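Local coordinates for odorant binding protein (AGAP010409-PA) (Anopheles gambiae, PDB 3L4A) that probably binds small odorant molecules, as a secreted, mainly helical member of the PBP/GOBP family of insect odorant-binding proteins, at residues V7-C11 and C44-L49; A14-A18 and V37-F41. All blocks are in the same frame, centred on the assembly; numbering follows the deposited sequence. Where two conformers were deposited one is given.

Contact 1 of 2, residues V7-C11 and C44-L49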
# COMPACT_ATOMS: atom_id res chain seq x y z
N VAL A 7 -13.80 -2.35 -1.49
CA VAL A 7 -12.87 -1.32 -1.05
C VAL A 7 -12.43 -0.41 -2.21
O VAL A 7 -12.27 0.79 -2.02
CB VAL A 7 -11.66 -1.94 -0.33
CG1 VAL A 7 -10.60 -0.90 -0.07
CG2 VAL A 7 -12.10 -2.58 0.97
N ILE A 8 -12.28 -0.97 -3.40
CA ILE A 8 -11.94 -0.15 -4.56
C ILE A 8 -13.05 0.87 -4.85
O ILE A 8 -12.79 2.06 -5.06
CB ILE A 8 -11.67 -1.01 -5.82
CG1 ILE A 8 -10.31 -1.71 -5.69
CG2 ILE A 8 -11.71 -0.14 -7.07
CD1 ILE A 8 -10.05 -2.71 -6.80
N GLU A 9 -14.29 0.40 -4.83
CA GLU A 9 -15.41 1.29 -5.09
C GLU A 9 -15.54 2.37 -4.01
O GLU A 9 -15.70 3.54 -4.31
CB GLU A 9 -16.71 0.50 -5.23
CG GLU A 9 -16.62 -0.64 -6.25
CD GLU A 9 -16.29 -0.14 -7.64
OE1 GLU A 9 -15.54 -0.83 -8.36
OE2 GLU A 9 -16.77 0.95 -8.00
N SER A 10 -15.46 1.96 -2.74
CA SER A 10 -15.59 2.92 -1.66
C SER A 10 -14.45 3.94 -1.67
O SER A 10 -14.67 5.13 -1.45
CB SER A 10 -15.67 2.20 -0.31
OG SER A 10 -16.84 1.41 -0.27
N CYS A 11 -13.24 3.47 -1.91
CA CYS A 11 -12.11 4.40 -1.97
C CYS A 11 -12.19 5.34 -3.17
O CYS A 11 -11.75 6.49 -3.10
CB CYS A 11 -10.78 3.66 -1.91
SG CYS A 11 -10.36 3.14 -0.23
N CYS A 44 -6.02 5.27 0.83
CA CYS A 44 -7.34 4.83 1.23
C CYS A 44 -7.43 3.30 1.29
O CYS A 44 -7.95 2.75 2.26
CB CYS A 44 -8.39 5.38 0.25
SG CYS A 44 -10.09 4.95 0.67
N ILE A 45 -6.93 2.63 0.26
CA ILE A 45 -6.99 1.17 0.23
C ILE A 45 -6.17 0.58 1.38
O ILE A 45 -6.60 -0.36 2.06
CB ILE A 45 -6.45 0.61 -1.11
CG1 ILE A 45 -7.33 1.06 -2.28
CG2 ILE A 45 -6.34 -0.91 -1.04
CD1 ILE A 45 -8.76 0.67 -2.17
N GLY A 46 -5.00 1.16 1.63
CA GLY A 46 -4.16 0.69 2.71
C GLY A 46 -4.83 0.85 4.06
O GLY A 46 -4.76 -0.04 4.90
N LEU A 47 -5.46 2.00 4.27
CA LEU A 47 -6.18 2.23 5.53
C LEU A 47 -7.36 1.27 5.69
O LEU A 47 -7.53 0.68 6.76
CB LEU A 47 -6.68 3.67 5.61
CG LEU A 47 -5.59 4.74 5.73
CD1 LEU A 47 -6.21 6.13 5.63
CD2 LEU A 47 -4.82 4.58 7.04
N GLU A 48 -8.15 1.11 4.63
CA GLU A 48 -9.36 0.29 4.69
C GLU A 48 -9.06 -1.18 4.92
O GLU A 48 -9.80 -1.87 5.64
CB GLU A 48 -10.17 0.45 3.41
CG GLU A 48 -10.95 1.73 3.33
CD GLU A 48 -12.00 1.82 4.41
OE1 GLU A 48 -12.63 0.78 4.72
OE2 GLU A 48 -12.20 2.92 4.95
N LEU A 49 -7.98 -1.66 4.32
CA LEU A 49 -7.58 -3.06 4.48
C LEU A 49 -6.68 -3.27 5.69
O LEU A 49 -6.21 -4.38 5.93
CB LEU A 49 -6.89 -3.57 3.21
CG LEU A 49 -7.75 -3.58 1.94
CD1 LEU A 49 -6.96 -4.04 0.73
CD2 LEU A 49 -8.94 -4.48 2.17
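Cys11 and Cys44 join helix 5-14 to helix 36-48 by one of the three disulfides that staple this mainly helical PBP/GOBP fold. The two short segments run at 124° to each other, with their axes 9.7 Å apart at closest approach. From Cys11, CB packs on the CD1 methyl of Ile45, and SG beyond it forms the bond to Cys44 SG, with a disulfide torsion of -84°, close to the relaxed right angle. Cys44 completes the bridge because its SG stands anti to the backbone N (chi1 -178°), reaching across from the far helix. Cys11 SG also lies 3.9 Å from Glu48 CG, so Glu48, an exposed residue, contributes the aliphatic part of its side chain.

One helical turn before Cys11, branched Val7 spreads its two methyls over the end of helix 36-48 and the residue after it. CG2 touches Leu49 CD2 at 3.9 Å, where helix 36-48 has just ended, and CG1 rests against Glu48 CB. Ile45 is long enough to send CD1 between Val7 and Cys11, near the carbonyl oxygen of Val7. The fit is tight there: Val7 CG1 and Ile45 CD1 are 3.2 Å apart, less than normal van der Waals contact.

Contact 2 of 2, residues A14-A18 and V37-F41; sequences AVQGA and VTHCF
Just past helix 5-14 the backbone makes a type II beta turn from Val15 to Ala18, closed by Ala18 N to Val15 O at 3.0 Å, and the turn lies against helix 36-48, where the CA of Val15 lies nearest that of Phe41 and the CA of Ala18 nearest that of Val37. Gly17 takes the third position of the turn with a positive phi of 90°, where a side chain would jam against the carbonyl oxygen of Gln16 and press on Val37.

Val15, the first residue to leave the helical conformation, turns both methyls to the helix. CG1 meets Cys40 CB at 3.6 Å, and CG2 lies over the Cys40 carbonyl group. Val37 answers from one turn earlier in the helix. Its CG1, anti to the backbone N (chi1 176°), is directed into the turn and packs 3.6 Å from Ala18 N, beside the Gly17 carbonyl carbon, while CG2 approaches Gln16 O. A beta-branched residue suits this place because its two methyls together cover the neighbouring Gln16-Gly17 and Gly17-Ala18 peptide groups. Ala18 is small enough for its backbone to come close, and its CB touches both Val37 CG1 at 3.8 Å and Phe41 CD1 at 4.1 Å.

The Phe41 ring also stacks with Tyr27 of helix 21-28, and Cys40 SG is bonded to Cys97 of helix 96-105. The carbonyl oxygens of Val15 and Cys40 each bind an ammonium ion, probably from the crystallisation liquor. Between the segments, methyls pack on one another and on peptide groups, holding the turn largely by shape and dispersion, while its own backbone hydrogen bond supplies the polar closure.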
# COMPACT_ATOMS: atom_id res chain seq x y z
N ALA A 14 -14.39 7.98 -1.79
CA ALA A 14 -13.82 8.73 -0.68
C ALA A 14 -12.76 9.72 -1.16
O ALA A 14 -12.53 10.75 -0.53
CB ALA A 14 -13.22 7.78 0.34
N VAL A 15 -12.11 9.39 -2.27
CA VAL A 15 -10.98 10.17 -2.75
C VAL A 15 -11.39 11.06 -3.93
O VAL A 15 -11.89 10.57 -4.94
CB VAL A 15 -9.81 9.24 -3.15
CG1 VAL A 15 -8.70 10.04 -3.80
CG2 VAL A 15 -9.30 8.47 -1.93
N GLN A 16 -11.19 12.36 -3.78
CA GLN A 16 -11.53 13.32 -4.83
C GLN A 16 -10.80 12.96 -6.12
O GLN A 16 -9.58 12.78 -6.11
CB GLN A 16 -11.14 14.73 -4.40
CG GLN A 16 -11.66 15.83 -5.32
CD GLN A 16 -13.16 16.05 -5.17
OE1 GLN A 16 -13.85 15.30 -4.47
NE2 GLN A 16 -13.67 17.07 -5.84
N GLY A 17 -11.54 12.83 -7.21
CA GLY A 17 -10.95 12.53 -8.50
C GLY A 17 -10.82 11.05 -8.82
O GLY A 17 -10.61 10.67 -9.97
N ALA A 18 -10.96 10.20 -7.80
CA ALA A 18 -10.68 8.78 -7.98
C ALA A 18 -11.82 7.96 -8.59
O ALA A 18 -11.61 6.80 -8.95
CB ALA A 18 -10.23 8.16 -6.65
N VAL A 37 -4.02 11.84 -7.31
CA VAL A 37 -5.26 11.11 -7.05
C VAL A 37 -4.93 9.69 -6.61
O VAL A 37 -5.41 9.21 -5.58
CB VAL A 37 -6.17 11.07 -8.28
CG1 VAL A 37 -7.41 10.22 -8.02
CG2 VAL A 37 -6.58 12.49 -8.66
N THR A 38 -4.10 9.02 -7.40
CA THR A 38 -3.68 7.66 -7.07
C THR A 38 -2.95 7.60 -5.72
O THR A 38 -3.09 6.62 -4.98
CB THR A 38 -2.81 7.05 -8.17
OG1 THR A 38 -3.58 7.00 -9.38
CG2 THR A 38 -2.38 5.65 -7.81
N HIS A 39 -2.18 8.62 -5.39
CA HIS A 39 -1.53 8.64 -4.07
C HIS A 39 -2.58 8.48 -2.99
O HIS A 39 -2.45 7.66 -2.08
CB HIS A 39 -0.77 9.94 -3.82
CG HIS A 39 0.40 10.15 -4.72
ND1 HIS A 39 1.06 11.36 -4.80
CD2 HIS A 39 1.03 9.32 -5.59
CE1 HIS A 39 2.05 11.26 -5.67
NE2 HIS A 39 2.05 10.03 -6.17
N CYS A 40 -3.62 9.30 -3.06
CA CYS A 40 -4.67 9.25 -2.06
C CYS A 40 -5.49 7.97 -2.14
O CYS A 40 -5.93 7.45 -1.11
CB CYS A 40 -5.58 10.48 -2.14
SG CYS A 40 -4.78 12.02 -1.63
N PHE A 41 -5.67 7.44 -3.34
CA PHE A 41 -6.37 6.18 -3.51
C PHE A 41 -5.62 5.04 -2.81
O PHE A 41 -6.22 4.23 -2.10
CB PHE A 41 -6.57 5.86 -5.00
CG PHE A 41 -7.36 4.61 -5.24
CD1 PHE A 41 -8.74 4.62 -5.14
CD2 PHE A 41 -6.72 3.42 -5.56
CE1 PHE A 41 -9.48 3.47 -5.36
CE2 PHE A 41 -7.45 2.26 -5.78
CZ PHE A 41 -8.83 2.29 -5.68

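Overall arrangement
From the N terminus, helix 5-14 first supplies residues 7-11 to contact 1, and residues 14-18, the helix end and the turn after it, supply contact 2. The chain then passes through helix 21-28 and returns along helix 36-48, whose 37-41 part closes the inner loop at contact 2 before its 44-49 end closes the outer one at contact 1. The contacts are therefore nested, and their centres lie about 10 Å apart. They also touch directly: Phe41 CE1 packs 3.7 Å from Cys11 CB, and Val15 CG2 reaches Cys44 CB. Together they fasten the first helix and its exit turn along successive parts of helix 36-48.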